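PDB 6MVF: beta-galactosidase/beta-glucuronidase, which is an FMN-binding glycoside hydrolase of family 2 that acts as a beta-glucuronidase and may also have beta-galactosidase activity. Local coordinates for residues N170-M184 and E198-V212. Sequence-based numbering, arbitrary orientation.
Sequences NAHFDLDYYGGPGIM and EIKSFVTNPDDSFTV. With FMN (flavin mononucleotide), chain G.
Lys200 and Met184 form an antiparallel hydrogen-bonded pair in the hairpin of strands 183-189 and 195-204, part of the immunoglobulin-like beta-sandwich domain of family 2 glycosidases; Met184 N reaches Lys200 O at 2.8 Å. With CG between its backbone N and carbonyl carbon (chi1 65°), Met184 runs beside Lys200, and its SD meets both the Phe202 ring edge and the dimethylbenzene end of the flavin. Ser201 pairs with Ile183, its OG hydrogen-bonded to Tyr214. Phe202 switches partners: its N donates to Gly182 O, while its O accepts from Asp174 N at 2.7 Å. The Phe202 ring covers one flavin face, CE2 lying 3.4 Å from FMN N5, and Tyr177 covers the opposite face. Replacing Tyr177 by an alanine would probably uncover that flavin face and leave FMN O2' without its acceptor and O3P without the phenolic donor. Asp174 OD2 takes the flavin N3-H (2.9 Å), while OD1 accepts from Asp176 N in an Asx turn. Val203 brushes the Phe173 ring with CG2. Thr204 sets CB over the His172 ring, whose ND1 donates to Pro169 O; one water bonds to His172 NE2, Leu175 N, Asp176 OD2 and Thr204 OG1. Asn205 ND2 donates almost straight (175°) to Asn170 O, from above the carbonyl plane. Phe210 receives Ala171 CB over its face, 3.8 Å from the ring centroid, and Val212 CG2 abuts Phe173 CE1 at 4.1 Å.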
ATOM      1  N   ASN A 170      33.648   7.794  -7.896  1.00 36.08           N
ATOM      2  CA  ASN A 170      34.954   7.993  -7.273  1.00 36.30           C
ATOM      3  C   ASN A 170      34.935   9.173  -6.304  1.00 28.32           C
ATOM      4  O   ASN A 170      35.501   9.095  -5.213  1.00 28.01           O
ATOM      5  CB  ASN A 170      36.027   8.178  -8.350  1.00 28.66           C
ATOM      6  CG  ASN A 170      37.418   8.297  -7.764  1.00 33.06           C
ATOM      7  OD1 ASN A 170      37.913   7.364  -7.125  1.00 40.64           O
ATOM      8  ND2 ASN A 170      38.051   9.447  -7.963  1.00 25.02           N
ATOM      9  N   ALA A 171      34.306  10.274  -6.689  1.00 30.14           N
ATOM     10  CA  ALA A 171      34.053  11.378  -5.775  1.00 31.69           C
ATOM     11  C   ALA A 171      32.684  11.158  -5.135  1.00 33.57           C
ATOM     12  O   ALA A 171      31.682  11.005  -5.842  1.00 30.19           O
ATOM     13  CB  ALA A 171      34.114  12.721  -6.503  1.00 26.80           C
ATOM     14  N   HIS A 172      32.649  11.139  -3.803  1.00 28.60           N
ATOM     15  CA  HIS A 172      31.476  10.748  -3.037  1.00 31.48           C
ATOM     16  C   HIS A 172      31.678  11.194  -1.597  1.00 31.80           C
ATOM     17  O   HIS A 172      32.809  11.315  -1.127  1.00 32.68           O
ATOM     18  CB  HIS A 172      31.241   9.227  -3.092  1.00 24.94           C
ATOM     19  CG  HIS A 172      32.315   8.418  -2.426  1.00 28.44           C
ATOM     20  ND1 HIS A 172      33.365   7.853  -3.121  1.00 31.29           N
ATOM     21  CD2 HIS A 172      32.495   8.065  -1.130  1.00 29.26           C
ATOM     22  CE1 HIS A 172      34.146   7.194  -2.282  1.00 31.22           C
ATOM     23  NE2 HIS A 172      33.635   7.301  -1.067  1.00 25.61           N
ATOM     24  N   PHE A 173      30.565  11.403  -0.893  1.00 30.59           N
ATOM     25  CA  PHE A 173      30.621  11.725   0.527  1.00 31.27           C
ATOM     26  C   PHE A 173      31.223  10.576   1.340  1.00 34.88           C
ATOM     27  O   PHE A 173      30.959   9.391   1.079  1.00 32.47           O
ATOM     28  CB  PHE A 173      29.224  12.064   1.057  1.00 27.01           C
ATOM     29  CG  PHE A 173      28.607  13.293   0.444  1.00 29.01           C
ATOM     30  CD1 PHE A 173      29.057  14.567   0.802  1.00 27.54           C
ATOM     31  CD2 PHE A 173      27.537  13.180  -0.452  1.00 31.78           C
ATOM     32  CE1 PHE A 173      28.493  15.697   0.253  1.00 27.05           C
ATOM     33  CE2 PHE A 173      26.947  14.309  -0.997  1.00 29.07           C
ATOM     34  CZ  PHE A 173      27.427  15.572  -0.649  1.00 31.16           C
ATOM     35  N   ASP A 174      31.981  10.951   2.377  1.00 37.09           N
ATOM     36  CA  ASP A 174      32.857  10.042   3.112  1.00 34.84           C
ATOM     37  C   ASP A 174      32.083   8.881   3.717  1.00 36.20           C
ATOM     38  O   ASP A 174      31.127   9.082   4.474  1.00 31.14           O
ATOM     39  CB  ASP A 174      33.597  10.822   4.207  1.00 39.37           C
ATOM     40  CG  ASP A 174      34.830  10.084   4.753  1.00 42.23           C
ATOM     41  OD1 ASP A 174      35.027   8.892   4.441  1.00 49.22           O
ATOM     42  OD2 ASP A 174      35.619  10.705   5.499  1.00 50.69           O
ATOM     43  N   LEU A 175      32.531   7.664   3.393  1.00 35.94           N
ATOM     44  CA  LEU A 175      31.981   6.416   3.901  1.00 34.15           C
ATOM     45  C   LEU A 175      32.929   5.726   4.869  1.00 39.63           C
ATOM     46  O   LEU A 175      32.577   4.677   5.438  1.00 35.32           O
ATOM     47  CB  LEU A 175      31.671   5.475   2.729  1.00 29.47           C
ATOM     48  CG  LEU A 175      30.465   5.849   1.866  1.00 37.11           C
ATOM     49  CD1 LEU A 175      30.626   5.454   0.388  1.00 29.70           C
ATOM     50  CD2 LEU A 175      29.256   5.180   2.467  1.00 32.40           C
ATOM     51  N   ASP A 176      34.118   6.297   5.074  1.00 40.66           N
ATOM     52  CA  ASP A 176      35.247   5.615   5.704  1.00 43.33           C
ATOM     53  C   ASP A 176      35.528   6.069   7.119  1.00 32.64           C
ATOM     54  O   ASP A 176      36.461   5.558   7.730  1.00 41.94           O
ATOM     55  CB  ASP A 176      36.525   5.812   4.874  1.00 28.16           C
ATOM     56  CG  ASP A 176      36.582   4.895   3.686  1.00 42.14           C
ATOM     57  OD1 ASP A 176      36.336   3.679   3.871  1.00 47.00           O
ATOM     58  OD2 ASP A 176      36.851   5.387   2.570  1.00 45.51           O
ATOM     59  N   TYR A 177      34.769   7.012   7.651  1.00 37.54           N
ATOM     60  CA  TYR A 177      35.091   7.615   8.939  1.00 38.59           C
ATOM     61  C   TYR A 177      34.113   7.113  10.013  1.00 35.97           C
ATOM     62  O   TYR A 177      33.028   7.664  10.207  1.00 32.15           O
ATOM     63  CB  TYR A 177      35.099   9.132   8.820  1.00 34.62           C
ATOM     64  CG  TYR A 177      35.691   9.777  10.041  1.00 41.55           C
ATOM     65  CD1 TYR A 177      37.063   9.771  10.267  1.00 41.68           C
ATOM     66  CD2 TYR A 177      34.877  10.349  10.994  1.00 40.71           C
ATOM     67  CE1 TYR A 177      37.588  10.346  11.403  1.00 47.54           C
ATOM     68  CE2 TYR A 177      35.395  10.920  12.120  1.00 42.68           C
ATOM     69  CZ  TYR A 177      36.738  10.917  12.321  1.00 45.99           C
ATOM     70  OH  TYR A 177      37.205  11.497  13.460  1.00 52.19           O
ATOM     71  N   TYR A 178      34.517   6.045  10.705  1.00 34.59           N
ATOM     72  CA  TYR A 178      33.802   5.524  11.872  1.00 28.31           C
ATOM     73  C   TYR A 178      32.339   5.256  11.580  1.00 26.29           C
ATOM     74  O   TYR A 178      31.479   5.458  12.436  1.00 28.66           O
ATOM     75  CB  TYR A 178      33.922   6.467  13.056  1.00 35.16           C
ATOM     76  CG  TYR A 178      35.307   6.564  13.635  1.00 40.65           C
ATOM     77  CD1 TYR A 178      36.208   7.519  13.173  1.00 38.99           C
ATOM     78  CD2 TYR A 178      35.712   5.714  14.661  1.00 38.91           C
ATOM     79  CE1 TYR A 178      37.475   7.621  13.710  1.00 43.44           C
ATOM     80  CE2 TYR A 178      36.980   5.809  15.202  1.00 42.65           C
ATOM     81  CZ  TYR A 178      37.854   6.767  14.726  1.00 47.12           C
ATOM     82  OH  TYR A 178      39.115   6.866  15.262  1.00 54.50           O
ATOM     83  N   GLY A 179      32.057   4.791  10.362  1.00 31.86           N
ATOM     84  CA  GLY A 179      30.699   4.428   9.977  1.00 27.90           C
ATOM     85  C   GLY A 179      29.714   5.571  10.062  1.00 30.67           C
ATOM     86  O   GLY A 179      28.519   5.340  10.283  1.00 28.31           O
ATOM     87  N   GLY A 180      30.189   6.806   9.905  1.00 31.77           N
ATOM     88  CA  GLY A 180      29.355   7.978  10.006  1.00 29.78           C
ATOM     89  C   GLY A 180      28.602   8.249   8.727  1.00 34.83           C
ATOM     90  O   GLY A 180      28.795   7.601   7.682  1.00 30.61           O
ATOM     91  N   PRO A 181      27.692   9.221   8.795  1.00 36.51           N
ATOM     92  CA  PRO A 181      26.832   9.505   7.634  1.00 31.06           C
ATOM     93  C   PRO A 181      27.488  10.380   6.570  1.00 36.23           C
ATOM     94  O   PRO A 181      26.960  10.466   5.448  1.00 37.75           O
ATOM     95  CB  PRO A 181      25.626  10.210   8.267  1.00 25.05           C
ATOM     96  CG  PRO A 181      26.206  10.897   9.494  1.00 28.82           C
ATOM     97  CD  PRO A 181      27.325  10.003   9.992  1.00 27.82           C
ATOM     98  N   GLY A 182      28.613  11.022   6.876  1.00 31.84           N
ATOM     99  CA  GLY A 182      29.233  11.952   5.953  1.00 30.76           C
ATOM    100  C   GLY A 182      28.798  13.390   6.120  1.00 28.87           C
ATOM    101  O   GLY A 182      29.260  14.252   5.368  1.00 26.99           O
ATOM    102  N   ILE A 183      27.928  13.680   7.082  1.00 34.92           N
ATOM    103  CA  ILE A 183      27.437  15.038   7.294  1.00 31.31           C
ATOM    104  C   ILE A 183      27.117  15.208   8.776  1.00 28.99           C
ATOM    105  O   ILE A 183      26.591  14.296   9.424  1.00 23.32           O
ATOM    106  CB  ILE A 183      26.221  15.319   6.380  1.00 28.03           C
ATOM    107  CG1 ILE A 183      25.829  16.791   6.410  1.00 31.94           C
ATOM    108  CG2 ILE A 183      25.043  14.439   6.747  1.00 27.44           C
ATOM    109  CD1 ILE A 183      24.850  17.159   5.326  1.00 25.68           C
ATOM    110  N   MET A 184      27.494  16.357   9.327  1.00 28.22           N
ATOM    111  CA  MET A 184      27.118  16.725  10.681  1.00 31.08           C
ATOM    112  C   MET A 184      26.359  18.053  10.669  1.00 29.84           C
ATOM    113  O   MET A 184      26.676  18.969   9.897  1.00 25.96           O
ATOM    114  CB  MET A 184      28.337  16.785  11.600  1.00 30.22           C
ATOM    115  CG  MET A 184      29.334  17.845  11.250  1.00 40.80           C
ATOM    116  SD  MET A 184      30.748  17.748  12.357  1.00 48.59           S
ATOM    117  CE  MET A 184      30.006  18.114  13.957  1.00 39.86           C
ATOM    118  N   GLU A 198      24.446  24.953  11.449  1.00 27.55           N
ATOM    119  CA  GLU A 198      25.842  24.811  11.085  1.00 26.82           C
ATOM    120  C   GLU A 198      26.007  23.410  10.543  1.00 26.24           C
ATOM    121  O   GLU A 198      25.688  22.436  11.227  1.00 32.15           O
ATOM    122  CB  GLU A 198      26.754  25.047  12.280  1.00 30.71           C
ATOM    123  CG  GLU A 198      26.543  26.399  12.920  1.00 41.94           C
ATOM    124  CD  GLU A 198      27.237  26.512  14.272  1.00 60.42           C
ATOM    125  OE1 GLU A 198      28.486  26.641  14.280  1.00 66.37           O
ATOM    126  OE2 GLU A 198      26.538  26.452  15.321  1.00 50.14           O
ATOM    127  N   ILE A 199      26.476  23.310   9.313  1.00 24.84           N
ATOM    128  CA  ILE A 199      26.586  22.052   8.595  1.00 28.96           C
ATOM    129  C   ILE A 199      28.031  21.864   8.154  1.00 28.61           C
ATOM    130  O   ILE A 199      28.680  22.817   7.697  1.00 36.57           O
ATOM    131  CB  ILE A 199      25.639  22.050   7.376  1.00 33.41           C
ATOM    132  CG1 ILE A 199      24.205  22.308   7.827  1.00 24.40           C
ATOM    133  CG2 ILE A 199      25.752  20.747   6.578  1.00 29.47           C
ATOM    134  CD1 ILE A 199      23.349  22.804   6.698  1.00 31.92           C
ATOM    135  N   LYS A 200      28.531  20.643   8.289  1.00 23.84           N
ATOM    136  CA  LYS A 200      29.757  20.244   7.613  1.00 32.05           C
ATOM    137  C   LYS A 200      29.557  18.869   6.997  1.00 30.46           C
ATOM    138  O   LYS A 200      29.042  17.957   7.651  1.00 34.66           O
ATOM    139  CB  LYS A 200      30.957  20.239   8.569  1.00 31.23           C
ATOM    140  CG  LYS A 200      32.315  20.030   7.867  1.00 35.45           C
ATOM    141  CD  LYS A 200      33.405  20.899   8.516  1.00 41.16           C
ATOM    142  CE  LYS A 200      34.831  20.465   8.154  1.00 39.69           C
ATOM    143  NZ  LYS A 200      35.558  19.922   9.360  1.00 57.08           N
ATOM    144  N   SER A 201      29.939  18.724   5.738  1.00 26.76           N
ATOM    145  CA  SER A 201      29.978  17.423   5.086  1.00 31.68           C
ATOM    146  C   SER A 201      31.419  17.117   4.692  1.00 36.13           C
ATOM    147  O   SER A 201      32.299  17.981   4.741  1.00 36.17           O
ATOM    148  CB  SER A 201      29.052  17.375   3.868  1.00 28.83           C
ATOM    149  OG  SER A 201      29.437  18.326   2.887  1.00 31.26           O
ATOM    150  N   PHE A 202      31.663  15.872   4.299  1.00 31.97           N
ATOM    151  CA  PHE A 202      33.024  15.387   4.094  1.00 32.73           C
ATOM    152  C   PHE A 202      33.075  14.615   2.791  1.00 39.94           C
ATOM    153  O   PHE A 202      32.368  13.617   2.629  1.00 38.65           O
ATOM    154  CB  PHE A 202      33.472  14.519   5.267  1.00 32.84           C
ATOM    155  CG  PHE A 202      33.362  15.218   6.585  1.00 37.84           C
ATOM    156  CD1 PHE A 202      34.383  16.041   7.034  1.00 37.68           C
ATOM    157  CD2 PHE A 202      32.220  15.087   7.362  1.00 36.80           C
ATOM    158  CE1 PHE A 202      34.279  16.711   8.237  1.00 36.81           C
ATOM    159  CE2 PHE A 202      32.111  15.744   8.572  1.00 40.51           C
ATOM    160  CZ  PHE A 202      33.142  16.561   9.008  1.00 42.51           C
ATOM    161  N   VAL A 203      33.913  15.072   1.867  1.00 39.69           N
ATOM    162  CA  VAL A 203      33.960  14.527   0.519  1.00 33.45           C
ATOM    163  C   VAL A 203      35.274  13.777   0.338  1.00 35.90           C
ATOM    164  O   VAL A 203      36.356  14.327   0.576  1.00 34.31           O
ATOM    165  CB  VAL A 203      33.789  15.631  -0.533  1.00 31.19           C
ATOM    166  CG1 VAL A 203      33.667  15.017  -1.933  1.00 31.17           C
ATOM    167  CG2 VAL A 203      32.558  16.496  -0.189  1.00 26.28           C
ATOM    168  N   THR A 204      35.166  12.510  -0.056  1.00 33.10           N
ATOM    169  CA  THR A 204      36.298  11.714  -0.506  1.00 30.14           C
ATOM    170  C   THR A 204      36.593  12.066  -1.956  1.00 31.11           C
ATOM    171  O   THR A 204      35.689  12.074  -2.798  1.00 33.34           O
ATOM    172  CB  THR A 204      35.986  10.213  -0.373  1.00 37.75           C
ATOM    173  OG1 THR A 204      35.712   9.893   0.997  1.00 34.16           O
ATOM    174  CG2 THR A 204      37.142   9.336  -0.897  1.00 27.69           C
ATOM    175  N   ASN A 205      37.850  12.358  -2.239  1.00 36.12           N
ATOM    176  CA  ASN A 205      38.320  12.830  -3.538  1.00 31.28           C
ATOM    177  C   ASN A 205      37.619  14.092  -4.021  1.00 30.39           C
ATOM    178  O   ASN A 205      37.126  14.120  -5.156  1.00 31.77           O
ATOM    179  CB  ASN A 205      38.159  11.730  -4.582  1.00 31.45           C
ATOM    180  CG  ASN A 205      38.955  10.511  -4.240  1.00 35.51           C
ATOM    181  OD1 ASN A 205      40.136  10.612  -3.881  1.00 40.11           O
ATOM    182  ND2 ASN A 205      38.319   9.346  -4.321  1.00 30.85           N
ATOM    183  N   PRO A 206      37.582  15.162  -3.233  1.00 32.44           N
ATOM    184  CA  PRO A 206      37.068  16.432  -3.754  1.00 29.52           C
ATOM    185  C   PRO A 206      37.966  16.943  -4.863  1.00 30.73           C
ATOM    186  O   PRO A 206      39.044  16.413  -5.119  1.00 42.19           O
ATOM    187  CB  PRO A 206      37.103  17.366  -2.543  1.00 30.78           C
ATOM    188  CG  PRO A 206      38.229  16.842  -1.732  1.00 30.41           C
ATOM    189  CD  PRO A 206      38.221  15.340  -1.913  1.00 28.21           C
ATOM    190  N   ASP A 207      37.523  18.026  -5.492  1.00 36.13           N
ATOM    191  CA  ASP A 207      38.164  18.578  -6.681  1.00 39.21           C
ATOM    192  C   ASP A 207      37.434  19.871  -7.059  1.00 38.19           C
ATOM    193  O   ASP A 207      36.262  20.037  -6.717  1.00 37.80           O
ATOM    194  CB  ASP A 207      38.147  17.517  -7.794  1.00 42.07           C
ATOM    195  CG  ASP A 207      38.186  18.104  -9.185  1.00 52.18           C
ATOM    196  OD1 ASP A 207      39.265  18.612  -9.589  1.00 65.91           O
ATOM    197  OD2 ASP A 207      37.142  18.036  -9.887  1.00 50.50           O
ATOM    198  N   ASP A 208      38.103  20.806  -7.737  1.00 38.01           N
ATOM    199  CA  ASP A 208      37.495  22.108  -8.010  1.00 32.44           C
ATOM    200  C   ASP A 208      36.230  22.024  -8.864  1.00 37.39           C
ATOM    201  O   ASP A 208      35.407  22.946  -8.819  1.00 36.78           O
ATOM    202  CB  ASP A 208      38.516  23.034  -8.676  1.00 39.94           C
ATOM    203  CG  ASP A 208      39.587  23.520  -7.703  1.00 52.42           C
ATOM    204  OD1 ASP A 208      39.366  23.428  -6.472  1.00 54.97           O
ATOM    205  OD2 ASP A 208      40.647  23.999  -8.161  1.00 55.83           O
ATOM    206  N   SER A 209      36.035  20.944  -9.621  1.00 37.30           N
ATOM    207  CA  SER A 209      34.825  20.803 -10.426  1.00 31.84           C
ATOM    208  C   SER A 209      33.619  20.323  -9.623  1.00 37.11           C
ATOM    209  O   SER A 209      32.508  20.286 -10.172  1.00 29.95           O
ATOM    210  CB  SER A 209      35.070  19.843 -11.596  1.00 28.13           C
ATOM    211  OG  SER A 209      35.280  18.504 -11.167  1.00 32.15           O
ATOM    212  N   PHE A 210      33.801  19.951  -8.355  1.00 33.13           N
ATOM    213  CA  PHE A 210      32.703  19.497  -7.513  1.00 32.74           C
ATOM    214  C   PHE A 210      32.301  20.579  -6.511  1.00 35.15           C
ATOM    215  O   PHE A 210      33.155  21.219  -5.894  1.00 36.48           O
ATOM    216  CB  PHE A 210      33.092  18.216  -6.783  1.00 25.97           C
ATOM    217  CG  PHE A 210      33.195  17.012  -7.680  1.00 31.15           C
ATOM    218  CD1 PHE A 210      32.043  16.419  -8.209  1.00 30.00           C
ATOM    219  CD2 PHE A 210      34.430  16.457  -7.977  1.00 29.67           C
ATOM    220  CE1 PHE A 210      32.122  15.307  -9.033  1.00 30.50           C
ATOM    221  CE2 PHE A 210      34.524  15.340  -8.805  1.00 35.33           C
ATOM    222  CZ  PHE A 210      33.367  14.762  -9.337  1.00 32.30           C
ATOM    223  N   THR A 211      30.998  20.801  -6.369  1.00 33.59           N
ATOM    224  CA  THR A 211      30.448  21.621  -5.298  1.00 32.51           C
ATOM    225  C   THR A 211      29.544  20.774  -4.402  1.00 26.45           C
ATOM    226  O   THR A 211      29.142  19.663  -4.744  1.00 29.65           O
ATOM    227  CB  THR A 211      29.646  22.812  -5.850  1.00 34.27           C
ATOM    228  OG1 THR A 211      28.718  22.340  -6.826  1.00 37.47           O
ATOM    229  CG2 THR A 211      30.538  23.866  -6.462  1.00 18.54           C
ATOM    230  N   VAL A 212      29.215  21.315  -3.237  1.00 24.86           N
ATOM    231  CA  VAL A 212      28.210  20.736  -2.360  1.00 22.72           C
ATOM    232  C   VAL A 212      27.044  21.721  -2.257  1.00 27.56           C
ATOM    233  O   VAL A 212      27.210  22.850  -1.773  1.00 24.73           O
ATOM    234  CB  VAL A 212      28.787  20.398  -0.978  1.00 32.52           C
ATOM    235  CG1 VAL A 212      27.672  19.934  -0.037  1.00 30.47           C
ATOM    236  CG2 VAL A 212      29.868  19.323  -1.100  1.00 28.09           C
TER
HETATM  237  N1  FMN G 801      36.002  13.565   9.295  1.00 47.93           N
HETATM  238  C2  FMN G 801      35.904  12.895   8.145  1.00 55.69           C
HETATM  239  O2  FMN G 801      36.861  12.801   7.374  1.00 51.89           O
HETATM  240  N3  FMN G 801      34.803  12.282   7.769  1.00 54.37           N
HETATM  241  C4  FMN G 801      33.714  12.292   8.472  1.00 46.26           C
HETATM  242  O4  FMN G 801      32.696  11.720   8.115  1.00 47.31           O
HETATM  243  C4A FMN G 801      33.740  13.003   9.704  1.00 44.32           C
HETATM  244  N5  FMN G 801      32.652  13.002  10.420  1.00 50.25           N
HETATM  245  C5A FMN G 801      32.603  13.637  11.573  1.00 56.99           C
HETATM  246  C6  FMN G 801      31.439  13.620  12.296  1.00 50.97           C
HETATM  247  C7  FMN G 801      31.364  14.270  13.475  1.00 52.24           C
HETATM  248  C7M FMN G 801      30.105  14.243  14.250  1.00 47.16           C
HETATM  249  C8  FMN G 801      32.537  14.969  13.985  1.00 58.17           C
HETATM  250  C8M FMN G 801      32.469  15.672  15.294  1.00 46.27           C
HETATM  251  C9  FMN G 801      33.704  14.984  13.253  1.00 58.86           C
HETATM  252  C9A FMN G 801      33.783  14.347  12.053  1.00 54.27           C
HETATM  253  N10 FMN G 801      34.964  14.333  11.328  1.00 55.32           N
HETATM  254  C10 FMN G 801      34.966  13.657  10.110  1.00 48.11           C
HETATM  255  C1' FMN G 801      36.074  15.102  11.875  1.00 62.26           C
HETATM  256  C2' FMN G 801      37.364  14.468  12.338  1.00 64.55           C
HETATM  257  O2' FMN G 801      37.063  14.152  13.673  1.00 70.41           O
HETATM  258  C3' FMN G 801      38.519  15.443  12.400  1.00 69.11           C
HETATM  259  O3' FMN G 801      38.233  16.563  11.591  1.00 76.11           O
HETATM  260  C4' FMN G 801      39.829  14.903  11.873  1.00 75.22           C
HETATM  261  O4' FMN G 801      39.516  14.189  10.687  1.00 78.98           O
HETATM  262  C5' FMN G 801      40.605  14.039  12.868  1.00 82.10           C
HETATM  263  O5' FMN G 801      40.362  12.659  12.657  1.00 85.62           O
HETATM  264  P   FMN G 801      40.726  11.526  13.704  1.00107.55           P
HETATM  265  O1P FMN G 801      41.027  10.383  12.820  1.00 84.07           O
HETATM  266  O2P FMN G 801      41.882  12.076  14.486  1.00 94.00           O
HETATM  267  O3P FMN G 801      39.565  11.281  14.606  1.00 94.16           O
HETATM  268  O   HOH W   1      34.672   7.403   1.599  1.00 34.17           O